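Local structure of toll-like receptor 13 (Mus musculus, 4Z0C) at residues I168-H173 with K190-N195; L184-N189 with T205-S210; Q227-N232 with N250-D255. The protein recognises bacterial 23S ribosomal RNA and signals through MYD88 and TRAF6 to activate NF-kappa-B, cytokine secretion and the inflammatory response. All coordinates share one frame; numbering follows the deposited sequence.

Interaction 1: I168-H173 with K190-N195; sequences IMYLDH and KLRELN
Successive coils of a leucine-rich-repeat solenoid meet here, LRR 6 through 168-173 and LRR 7 through 190-195, in the part of each coil that follows its strand of the main parallel array. The two segments run in nearly the same direction, 20° apart end to end. Their backbones are tied by R192 N donating to M169 O at 2.9 Å, within the carbonyl plane, and by K190 N donating to I168 O from above the plane of that carbonyl. Toward the interior, L191 CD2 sits 3.7 Å from L171 CD1, the two side chains crossing at about a right angle, and also touches I168 CG2. F145 of helix 145-152 packs on I168 and L171.

The outer side is polar. E193 carries its carboxylate along an extended chain, with chi1 displaced from a staggered value. OE2 presents its syn lone pair to H173 NE2, tip to tip, at 2.5 Å, the ring and carboxylate being only 17° from coplanar. OE1 takes a weak bond from L171 N at 3.2 Å, and the same oxygen lies at the edge of the Y170 ring, 3.2 Å from CD1. M169 and R192 run alongside each other, CG to CG at 3.7 Å, which places M169 SD over one face of the guanidinium, offset toward its rim.

Held firmly at OE2 and weakly at OE1, the E193 carboxylate is probably restrained in its rotation. The geometry is that of H173 NE2 donating to OE2, though the bond is bent (140°), and a carboxylate so close would be expected to stabilise a doubly protonated imidazole, raising the basicity of this solvent-exposed histidine.

Interaction 2: L184-N189 with T205-S210; sequences LSFEGN and TNLSAS. With NAG (2-acetamido-2-deoxy-beta-D-glucopyranose), chain N; NAG (2-acetamido-2-deoxy-beta-D-glucopyranose), chain F.
E187 leaves the backbone with CG anti to its N (chi1 174°) and continues extended toward the glycans. Its CB passes alongside the hydroxyl of S210, and CG comes closer still, 3.2 Å from S210 OG. CD then brings the carboxylate to the first sugar of the glycan on N232 (NAG of chain F), where OE1 and OE2 each lie 3.1 Å from its O6. At the tip, OE1 accepts a hydrogen bond from a water at 2.9 Å. That water also donates to the ring oxygen O5 of the same NAG and accepts from S208 OG at 2.7 Å, so one molecule joins LRR 7, LRR 8 and the carbohydrate.

Beneath this lies the parallel pairing of adjacent LRR strands, 183-185 with 206-208, in which L184 stands opposite L207 and S185 opposite S208. L184 N donates to N206 O, S208 N to L184 O, and F186 N to S208 O, the last at 2.7 Å and 168°. Beyond the strand, a type II turn from F186 to N189 places G188 N 2.9 Å from S210 O, within the carbonyl plane, so the pairing continues past the regular strands. The hydroxyl of S185 accepts from E187 N, forming an ST turn.

L184 and L207 turn to the interior side by side, pointing the same way. L207 CD1 meets the edge of the F186 ring, 4.1 Å from CD2, while F145 stacks edge-to-face with that ring. N189 turns its amide back so that ND2 donates to F186 O at 2.9 Å from well above the carbonyl plane. Near the start of strand 206-208, N206 ND2 is bonded to C1 of NAG of chain N.

Interaction 3: Q227-N232 with N250-D255; sequences QLKSLN and NLRAMD. With NAG (2-acetamido-2-deoxy-beta-D-glucopyranose), chain F; NAG (2-acetamido-2-deoxy-beta-D-glucopyranose), chain N.
Matching first torsions, CG anti to the backbone N at -161° and -163°, turn the polar ends of N232 and D255 alike; paired across the strands, the two residues project on the same face. N232 ND2 is joined covalently to C1 of NAG of chain F at 1.4 Å. The acetamido N2 of that sugar donates to D255 OD2 at 2.7 Å and 161°, so the next strand grips its neighbour's glycan. The other side-chain oxygens bond to residues two further on, N232 OD1 with S234 N and D255 OD1 with S257 OG.

S230 rotates differently, with OG anti to the carbonyl carbon, and donates to O5 of the N206-linked NAG of chain N. At 2.3 Å from OG to O5, that bond is very short, indicating crowding or imprecision in the placing of the sugar.

Between the backbones, K229 O is held by two donors, R252 N at 2.6 Å on a lone pair and A253 N at 2.9 Å nearly along the C=O axis. L231 N donates to A253 O, and D255 N to L231 O. R252 lies alongside the extended K229 chain, with NH1 donating to N250 O at 3.0 Å.

On the other side of the strands, L251 CD1 touches L228 CG at 3.8 Å and meets L231 CB. L231 CD2 meets M254 CE at 4.1 Å, and L274 and L275 of helix 268-275 pack on M254.

The N-glycans are an addition seen here; parallel pairing with apolar side chains toward the core typifies concave-face LRR coils, here LRR 9 and LRR 10.

In the fold
All three contacts stack coils of the same solenoid, at different points around the turn. Interactions 2 and 3 lie on the parallel strands and are joined directly, because 206-208 and 230-232 are neighbours: T205 O meets K229 N, and A209 N meets N232 O. Both touch the sugars on N206 and N232. Interaction 1 lies further along the coil, where four touching residues are exposed; there side chains, including a histidine-carboxylate bond, supplement sparse backbone pairing. It meets interaction 2 through N189 OD1 and I168 N, and through L171 and L191 against F186. Interaction 2 is buried, interactions 1 and 3 partly so, but only interaction 1 has exposed touching residues.

Interaction 1: I168-H173 with K190-N195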
loop_
_atom_site.group_PDB
_atom_site.type_symbol
_atom_site.label_atom_id
_atom_site.label_comp_id
_atom_site.label_asym_id
_atom_site.label_seq_id
_atom_site.Cartn_x
_atom_site.Cartn_y
_atom_site.Cartn_z
ATOM N N ILE A 168 -29.577 -6.076 36.160
ATOM C CA ILE A 168 -29.769 -6.216 37.591
ATOM C C ILE A 168 -29.902 -4.840 38.256
ATOM O O ILE A 168 -29.065 -3.948 38.084
ATOM C CB ILE A 168 -28.635 -7.022 38.225
ATOM C CG1 ILE A 168 -28.664 -8.453 37.682
ATOM C CG2 ILE A 168 -28.797 -7.073 39.716
ATOM C CD1 ILE A 168 -27.509 -9.321 38.146
ATOM N N MET A 169 -30.964 -4.684 39.034
ATOM C CA MET A 169 -31.307 -3.404 39.623
ATOM C C MET A 169 -31.135 -3.515 41.123
ATOM O O MET A 169 -30.724 -2.559 41.775
ATOM C CB MET A 169 -32.756 -3.045 39.289
ATOM C CG MET A 169 -33.126 -1.589 39.508
ATOM S SD MET A 169 -34.583 -1.115 38.551
ATOM C CE MET A 169 -34.106 -1.645 36.907
ATOM N N TYR A 170 -31.454 -4.691 41.666
ATOM C CA TYR A 170 -31.350 -4.913 43.105
ATOM C C TYR A 170 -30.591 -6.183 43.475
ATOM O O TYR A 170 -30.671 -7.187 42.775
ATOM C CB TYR A 170 -32.751 -4.961 43.718
ATOM C CG TYR A 170 -33.525 -3.692 43.482
ATOM C CD1 TYR A 170 -33.166 -2.520 44.129
ATOM C CD2 TYR A 170 -34.605 -3.655 42.599
ATOM C CE1 TYR A 170 -33.845 -1.346 43.912
ATOM C CE2 TYR A 170 -35.302 -2.473 42.380
ATOM C CZ TYR A 170 -34.915 -1.325 43.049
ATOM O OH TYR A 170 -35.573 -0.134 42.857
ATOM N N LEU A 171 -29.877 -6.141 44.595
ATOM C CA LEU A 171 -29.287 -7.351 45.150
ATOM C C LEU A 171 -30.342 -8.160 45.910
ATOM O O LEU A 171 -31.488 -7.732 46.031
ATOM C CB LEU A 171 -28.096 -7.030 46.062
ATOM C CG LEU A 171 -26.740 -6.679 45.441
ATOM C CD1 LEU A 171 -26.784 -6.746 43.917
ATOM C CD2 LEU A 171 -26.238 -5.339 45.930
ATOM N N ASP A 172 -29.957 -9.343 46.383
ATOM C CA ASP A 172 -30.875 -10.239 47.094
ATOM C C ASP A 172 -30.760 -10.114 48.627
ATOM O O ASP A 172 -29.677 -9.849 49.153
ATOM C CB ASP A 172 -30.627 -11.684 46.642
ATOM C CG ASP A 172 -31.321 -12.702 47.528
ATOM O OD1 ASP A 172 -30.701 -13.135 48.522
ATOM O OD2 ASP A 172 -32.479 -13.069 47.233
ATOM N N HIS A 173 -31.868 -10.320 49.341
ATOM C CA HIS A 173 -31.865 -10.135 50.799
ATOM C C HIS A 173 -32.363 -11.294 51.661
ATOM O O HIS A 173 -32.966 -11.078 52.709
ATOM C CB HIS A 173 -32.539 -8.820 51.176
ATOM C CG HIS A 173 -31.835 -7.630 50.613
ATOM N ND1 HIS A 173 -30.700 -7.096 51.192
ATOM C CD2 HIS A 173 -32.065 -6.900 49.498
ATOM C CE1 HIS A 173 -30.280 -6.078 50.468
ATOM N NE2 HIS A 173 -31.091 -5.936 49.433
ATOM N N LYS A 190 -27.707 -1.979 36.170
ATOM C CA LYS A 190 -28.435 -0.789 36.583
ATOM C C LYS A 190 -28.729 -0.803 38.082
ATOM O O LYS A 190 -29.842 -0.514 38.515
ATOM C CB LYS A 190 -29.697 -0.595 35.732
ATOM C CG LYS A 190 -30.113 -1.824 34.968
ATOM C CD LYS A 190 -30.579 -1.468 33.579
ATOM C CE LYS A 190 -31.868 -0.681 33.644
ATOM N NZ LYS A 190 -33.029 -1.521 34.067
ATOM N N LEU A 191 -27.702 -1.163 38.852
ATOM C CA LEU A 191 -27.781 -1.271 40.308
ATOM C C LEU A 191 -28.213 0.008 40.998
ATOM O O LEU A 191 -27.652 1.071 40.738
ATOM C CB LEU A 191 -26.428 -1.672 40.885
ATOM C CG LEU A 191 -26.003 -3.118 40.679
ATOM C CD1 LEU A 191 -24.592 -3.313 41.215
ATOM C CD2 LEU A 191 -26.984 -4.033 41.374
ATOM N N ARG A 192 -29.178 -0.115 41.909
ATOM C CA ARG A 192 -29.621 1.009 42.729
ATOM C C ARG A 192 -29.006 0.892 44.108
ATOM O O ARG A 192 -29.055 1.831 44.889
ATOM C CB ARG A 192 -31.144 1.034 42.860
ATOM C CG ARG A 192 -31.895 1.232 41.560
ATOM C CD ARG A 192 -32.308 2.677 41.338
ATOM N NE ARG A 192 -33.001 2.829 40.060
ATOM C CZ ARG A 192 -34.306 2.634 39.884
ATOM N NH1 ARG A 192 -34.848 2.791 38.686
ATOM N NH2 ARG A 192 -35.067 2.268 40.907
ATOM N N GLU A 193 -28.404 -0.257 44.401
ATOM C CA GLU A 193 -27.864 -0.495 45.738
ATOM C C GLU A 193 -26.561 -1.290 45.698
ATOM O O GLU A 193 -26.304 -2.043 44.762
ATOM C CB GLU A 193 -28.889 -1.263 46.587
ATOM C CG GLU A 193 -28.713 -2.782 46.495
ATOM C CD GLU A 193 -29.928 -3.577 46.940
ATOM O OE1 GLU A 193 -30.957 -3.550 46.227
ATOM O OE2 GLU A 193 -29.845 -4.255 47.988
ATOM N N LEU A 194 -25.747 -1.122 46.730
ATOM C CA LEU A 194 -24.553 -1.934 46.913
ATOM C C LEU A 194 -24.543 -2.531 48.322
ATOM O O LEU A 194 -23.510 -2.568 48.988
ATOM C CB LEU A 194 -23.282 -1.107 46.662
ATOM C CG LEU A 194 -22.872 -0.947 45.193
ATOM C CD1 LEU A 194 -21.679 -0.022 45.037
ATOM C CD2 LEU A 194 -22.574 -2.298 44.575
ATOM N N ASN A 195 -25.705 -2.998 48.765
ATOM C CA ASN A 195 -25.868 -3.552 50.107
ATOM C C ASN A 195 -25.691 -5.074 50.106
ATOM O O ASN A 195 -26.602 -5.812 49.723
ATOM C CB ASN A 195 -27.260 -3.164 50.640
ATOM C CG ASN A 195 -27.538 -3.700 52.034
ATOM O OD1 ASN A 195 -26.672 -4.309 52.672
ATOM N ND2 ASN A 195 -28.766 -3.492 52.507
#

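Interaction 2: L184-N189 with T205-S210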
loop_
_atom_site.group_PDB
_atom_site.type_symbol
_atom_site.label_atom_id
_atom_site.label_comp_id
_atom_site.label_asym_id
_atom_site.label_seq_id
_atom_site.Cartn_x
_atom_site.Cartn_y
_atom_site.Cartn_z
ATOM N N LEU A 184 -16.232 -11.237 41.271
ATOM C CA LEU A 184 -17.629 -11.005 40.966
ATOM C C LEU A 184 -17.770 -9.667 40.246
ATOM O O LEU A 184 -17.172 -8.675 40.643
ATOM C CB LEU A 184 -18.444 -11.007 42.261
ATOM C CG LEU A 184 -19.936 -10.692 42.190
ATOM C CD1 LEU A 184 -20.686 -11.769 41.420
ATOM C CD2 LEU A 184 -20.495 -10.517 43.596
ATOM N N SER A 185 -18.559 -9.637 39.181
ATOM C CA SER A 185 -18.718 -8.403 38.445
ATOM C C SER A 185 -20.163 -8.057 38.122
ATOM O O SER A 185 -20.888 -8.876 37.567
ATOM C CB SER A 185 -17.891 -8.446 37.153
ATOM O OG SER A 185 -18.125 -7.274 36.393
ATOM N N PHE A 186 -20.565 -6.834 38.468
ATOM C CA PHE A 186 -21.866 -6.284 38.067
ATOM C C PHE A 186 -21.716 -5.140 37.050
ATOM O O PHE A 186 -22.612 -4.301 36.913
ATOM C CB PHE A 186 -22.629 -5.741 39.283
ATOM C CG PHE A 186 -23.007 -6.787 40.273
ATOM C CD1 PHE A 186 -24.153 -7.555 40.090
ATOM C CD2 PHE A 186 -22.214 -7.014 41.386
ATOM C CE1 PHE A 186 -24.504 -8.541 41.002
ATOM C CE2 PHE A 186 -22.555 -7.999 42.297
ATOM C CZ PHE A 186 -23.702 -8.763 42.101
ATOM N N GLU A 187 -20.580 -5.087 36.364
ATOM C CA GLU A 187 -20.315 -4.000 35.429
ATOM C C GLU A 187 -21.439 -3.849 34.403
ATOM O O GLU A 187 -21.911 -4.823 33.833
ATOM C CB GLU A 187 -18.978 -4.227 34.708
ATOM C CG GLU A 187 -18.681 -3.216 33.620
ATOM C CD GLU A 187 -17.509 -3.622 32.740
ATOM O OE1 GLU A 187 -16.601 -4.315 33.252
ATOM O OE2 GLU A 187 -17.486 -3.230 31.544
ATOM N N GLY A 188 -21.879 -2.619 34.187
ATOM C CA GLY A 188 -22.807 -2.333 33.112
ATOM C C GLY A 188 -24.206 -2.842 33.372
ATOM O O GLY A 188 -24.948 -3.160 32.450
ATOM N N ASN A 189 -24.576 -2.891 34.638
ATOM C CA ASN A 189 -25.955 -3.167 34.998
ATOM C C ASN A 189 -26.654 -1.870 35.379
ATOM O O ASN A 189 -26.233 -0.780 34.978
ATOM C CB ASN A 189 -26.014 -4.157 36.150
ATOM C CG ASN A 189 -25.821 -5.568 35.696
ATOM O OD1 ASN A 189 -26.787 -6.281 35.460
ATOM N ND2 ASN A 189 -24.569 -5.991 35.573
ATOM N N THR A 205 -12.117 -11.315 46.397
ATOM C CA THR A 205 -10.994 -10.374 46.305
ATOM C C THR A 205 -11.238 -9.248 45.312
ATOM O O THR A 205 -10.658 -8.181 45.432
ATOM C CB THR A 205 -9.704 -11.083 45.912
ATOM O OG1 THR A 205 -9.969 -11.879 44.760
ATOM C CG2 THR A 205 -9.253 -12.022 47.010
ATOM N N ASN A 206 -12.091 -9.502 44.330
ATOM C CA ASN A 206 -12.338 -8.562 43.251
ATOM C C ASN A 206 -13.836 -8.356 43.064
ATOM O O ASN A 206 -14.568 -9.295 42.768
ATOM C CB ASN A 206 -11.733 -9.071 41.922
ATOM C CG ASN A 206 -10.193 -9.024 41.893
ATOM O OD1 ASN A 206 -9.524 -9.717 42.664
ATOM N ND2 ASN A 206 -9.634 -8.217 40.975
ATOM N N LEU A 207 -14.280 -7.117 43.219
ATOM C CA LEU A 207 -15.668 -6.763 42.968
ATOM C C LEU A 207 -15.745 -5.602 42.016
ATOM O O LEU A 207 -15.037 -4.611 42.180
ATOM C CB LEU A 207 -16.373 -6.369 44.263
ATOM C CG LEU A 207 -17.790 -5.806 44.099
ATOM C CD1 LEU A 207 -18.766 -6.843 43.555
ATOM C CD2 LEU A 207 -18.305 -5.148 45.410
ATOM N N SER A 208 -16.616 -5.708 41.029
ATOM C CA SER A 208 -16.871 -4.568 40.165
ATOM C C SER A 208 -18.335 -4.194 40.149
ATOM O O SER A 208 -19.196 -5.058 40.014
ATOM C CB SER A 208 -16.381 -4.824 38.724
ATOM O OG SER A 208 -16.739 -3.714 37.925
ATOM N N ALA A 209 -18.619 -2.909 40.305
ATOM C CA ALA A 209 -19.981 -2.421 40.143
ATOM C C ALA A 209 -19.939 -1.245 39.188
ATOM O O ALA A 209 -20.813 -0.386 39.206
ATOM C CB ALA A 209 -20.587 -2.011 41.494
ATOM N N SER A 210 -18.929 -1.242 38.323
ATOM C CA SER A 210 -18.696 -0.154 37.382
ATOM C C SER A 210 -19.831 0.056 36.367
ATOM O O SER A 210 -20.559 -0.874 36.039
ATOM C CB SER A 210 -17.366 -0.377 36.662
ATOM O OG SER A 210 -17.589 -0.761 35.326
HETATM C C1 NAG N . -8.187 -8.357 40.924
HETATM C C2 NAG N . -7.758 -8.158 39.463
HETATM C C3 NAG N . -6.248 -8.128 39.314
HETATM C C4 NAG N . -5.645 -7.082 40.234
HETATM C C5 NAG N . -6.079 -7.378 41.660
HETATM C C6 NAG N . -5.482 -6.303 42.573
HETATM C C7 NAG N . -9.255 -9.018 37.770
HETATM C C8 NAG N . -9.446 -10.065 36.706
HETATM N N2 NAG N . -8.250 -9.219 38.610
HETATM O O3 NAG N . -5.934 -7.874 37.969
HETATM O O4 NAG N . -4.232 -7.096 40.170
HETATM O O5 NAG N . -7.502 -7.437 41.776
HETATM O O6 NAG N . -5.759 -6.606 43.919
HETATM O O7 NAG N . -9.996 -8.037 37.855
HETATM C C1 NAG F . -12.842 -1.214 36.190
HETATM C C2 NAG F . -11.429 -1.494 35.699
HETATM C C3 NAG F . -11.174 -0.885 34.319
HETATM C C4 NAG F . -12.306 -1.260 33.378
HETATM C C5 NAG F . -13.578 -0.721 34.023
HETATM C C6 NAG F . -14.806 -0.775 33.132
HETATM C C7 NAG F . -9.587 -1.766 37.177
HETATM C C8 NAG F . -8.549 -1.175 38.085
HETATM N N2 NAG F . -10.496 -0.952 36.663
HETATM O O3 NAG F . -9.933 -1.303 33.808
HETATM O O4 NAG F . -12.066 -0.739 32.094
HETATM O O5 NAG F . -13.779 -1.509 35.170
HETATM O O6 NAG F . -14.757 -2.000 32.441
HETATM O O7 NAG F . -9.597 -2.962 36.900
HETATM O O HOH W 1 -15.202 -3.768 35.737
#

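Interaction 3: Q227-N232 with N250-D255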
loop_
_atom_site.group_PDB
_atom_site.type_symbol
_atom_site.label_atom_id
_atom_site.label_comp_id
_atom_site.label_asym_id
_atom_site.label_seq_id
_atom_site.Cartn_x
_atom_site.Cartn_y
_atom_site.Cartn_z
ATOM N N GLN A 227 -12.190 -9.845 52.741
ATOM C CA GLN A 227 -10.963 -10.112 51.995
ATOM C C GLN A 227 -10.799 -9.239 50.727
ATOM O O GLN A 227 -9.856 -9.430 49.953
ATOM C CB GLN A 227 -10.918 -11.587 51.597
ATOM C CG GLN A 227 -10.482 -12.511 52.716
ATOM C CD GLN A 227 -9.223 -12.022 53.397
ATOM O OE1 GLN A 227 -9.285 -11.395 54.453
ATOM N NE2 GLN A 227 -8.073 -12.314 52.806
ATOM N N LEU A 228 -11.712 -8.292 50.526
ATOM C CA LEU A 228 -11.798 -7.542 49.275
ATOM C C LEU A 228 -10.528 -6.763 48.956
ATOM O O LEU A 228 -10.072 -5.950 49.763
ATOM C CB LEU A 228 -13.006 -6.600 49.306
ATOM C CG LEU A 228 -13.315 -5.840 48.015
ATOM C CD1 LEU A 228 -13.583 -6.803 46.901
ATOM C CD2 LEU A 228 -14.533 -4.977 48.205
ATOM N N LYS A 229 -9.965 -7.006 47.771
ATOM C CA LYS A 229 -8.707 -6.368 47.403
ATOM C C LYS A 229 -8.796 -5.258 46.338
ATOM O O LYS A 229 -7.978 -4.348 46.334
ATOM C CB LYS A 229 -7.698 -7.415 46.949
ATOM C CG LYS A 229 -7.198 -8.339 48.025
ATOM C CD LYS A 229 -6.156 -9.286 47.446
ATOM C CE LYS A 229 -5.726 -10.322 48.462
ATOM N NZ LYS A 229 -4.630 -11.176 47.933
ATOM N N SER A 230 -9.738 -5.377 45.408
ATOM C CA SER A 230 -9.957 -4.370 44.380
ATOM C C SER A 230 -11.414 -4.058 44.337
ATOM O O SER A 230 -12.244 -4.964 44.221
ATOM C CB SER A 230 -9.584 -4.862 42.969
ATOM O OG SER A 230 -8.396 -5.622 42.967
ATOM N N LEU A 231 -11.729 -2.774 44.367
ATOM C CA LEU A 231 -13.111 -2.356 44.246
ATOM C C LEU A 231 -13.186 -1.453 43.025
ATOM O O LEU A 231 -12.455 -0.487 42.928
ATOM C CB LEU A 231 -13.583 -1.641 45.531
ATOM C CG LEU A 231 -14.994 -1.063 45.505
ATOM C CD1 LEU A 231 -16.001 -2.161 45.254
ATOM C CD2 LEU A 231 -15.294 -0.320 46.803
ATOM N N ASN A 232 -14.039 -1.807 42.070
ATOM C CA ASN A 232 -14.156 -1.052 40.838
ATOM C C ASN A 232 -15.463 -0.286 40.786
ATOM O O ASN A 232 -16.527 -0.870 40.597
ATOM C CB ASN A 232 -14.036 -1.995 39.632
ATOM C CG ASN A 232 -13.701 -1.259 38.350
ATOM O OD1 ASN A 232 -14.027 -0.082 38.198
ATOM N ND2 ASN A 232 -13.030 -1.949 37.425
ATOM N N ASN A 250 -8.690 -4.385 53.788
ATOM C CA ASN A 250 -7.843 -5.210 52.932
ATOM C C ASN A 250 -7.667 -4.694 51.495
ATOM O O ASN A 250 -6.969 -5.307 50.705
ATOM C CB ASN A 250 -8.338 -6.660 52.914
ATOM C CG ASN A 250 -7.806 -7.464 54.084
ATOM O OD1 ASN A 250 -6.619 -7.392 54.413
ATOM N ND2 ASN A 250 -8.688 -8.229 54.731
ATOM N N LEU A 251 -8.299 -3.572 51.174
ATOM C CA LEU A 251 -8.314 -3.064 49.819
ATOM C C LEU A 251 -6.913 -2.660 49.330
ATOM O O LEU A 251 -6.195 -1.927 50.011
ATOM C CB LEU A 251 -9.300 -1.901 49.697
ATOM C CG LEU A 251 -9.924 -1.766 48.298
ATOM C CD1 LEU A 251 -10.874 -2.919 48.025
ATOM C CD2 LEU A 251 -10.627 -0.431 48.113
ATOM N N ARG A 252 -6.523 -3.175 48.163
ATOM C CA ARG A 252 -5.233 -2.842 47.552
ATOM C C ARG A 252 -5.379 -1.887 46.357
ATOM O O ARG A 252 -4.452 -1.147 46.014
ATOM C CB ARG A 252 -4.518 -4.111 47.084
ATOM C CG ARG A 252 -3.536 -4.707 48.075
ATOM C CD ARG A 252 -4.227 -5.636 49.011
ATOM N NE ARG A 252 -3.286 -6.355 49.865
ATOM C CZ ARG A 252 -3.643 -7.252 50.781
ATOM N NH1 ARG A 252 -4.927 -7.540 50.978
ATOM N NH2 ARG A 252 -2.715 -7.862 51.504
ATOM N N ALA A 253 -6.550 -1.898 45.730
ATOM C CA ALA A 253 -6.757 -1.154 44.499
ATOM C C ALA A 253 -8.181 -0.631 44.445
ATOM O O ALA A 253 -9.129 -1.325 44.839
ATOM C CB ALA A 253 -6.441 -2.038 43.257
ATOM N N MET A 254 -8.327 0.598 43.961
ATOM C CA MET A 254 -9.638 1.203 43.808
ATOM C C MET A 254 -9.741 1.913 42.477
ATOM O O MET A 254 -8.760 2.457 41.969
ATOM C CB MET A 254 -9.905 2.209 44.931
ATOM C CG MET A 254 -11.373 2.570 45.052
ATOM S SD MET A 254 -11.796 3.234 46.658
ATOM C CE MET A 254 -13.569 3.372 46.488
ATOM N N ASP A 255 -10.945 1.930 41.926
ATOM C CA ASP A 255 -11.172 2.649 40.692
ATOM C C ASP A 255 -12.329 3.603 40.931
ATOM O O ASP A 255 -13.458 3.169 41.147
ATOM C CB ASP A 255 -11.478 1.673 39.530
ATOM C CG ASP A 255 -11.311 2.330 38.145
ATOM O OD1 ASP A 255 -11.409 3.578 38.044
ATOM O OD2 ASP A 255 -11.109 1.598 37.147
HETATM C C1 NAG F . -12.842 -1.214 36.190
HETATM C C2 NAG F . -11.429 -1.494 35.699
HETATM C C3 NAG F . -11.174 -0.885 34.319
HETATM C C4 NAG F . -12.306 -1.260 33.378
HETATM C C5 NAG F . -13.578 -0.721 34.023
HETATM C C6 NAG F . -14.806 -0.775 33.132
HETATM C C7 NAG F . -9.587 -1.766 37.177
HETATM C C8 NAG F . -8.549 -1.175 38.085
HETATM N N2 NAG F . -10.496 -0.952 36.663
HETATM O O3 NAG F . -9.933 -1.303 33.808
HETATM O O4 NAG F . -12.066 -0.739 32.094
HETATM O O5 NAG F . -13.779 -1.509 35.170
HETATM O O6 NAG F . -14.757 -2.000 32.441
HETATM O O7 NAG F . -9.597 -2.962 36.900
HETATM C C1 NAG N . -8.187 -8.357 40.924
HETATM C C2 NAG N . -7.758 -8.158 39.463
HETATM C C3 NAG N . -6.248 -8.128 39.314
HETATM C C4 NAG N . -5.645 -7.082 40.234
HETATM C C5 NAG N . -6.079 -7.378 41.660
HETATM C C6 NAG N . -5.482 -6.303 42.573
HETATM C C7 NAG N . -9.255 -9.018 37.770
HETATM C C8 NAG N . -9.446 -10.065 36.706
HETATM N N2 NAG N . -8.250 -9.219 38.610
HETATM O O3 NAG N . -5.934 -7.874 37.969
HETATM O O4 NAG N . -4.232 -7.096 40.170
HETATM O O5 NAG N . -7.502 -7.437 41.776
HETATM O O6 NAG N . -5.759 -6.606 43.919
HETATM O O7 NAG N . -9.996 -8.037 37.855
#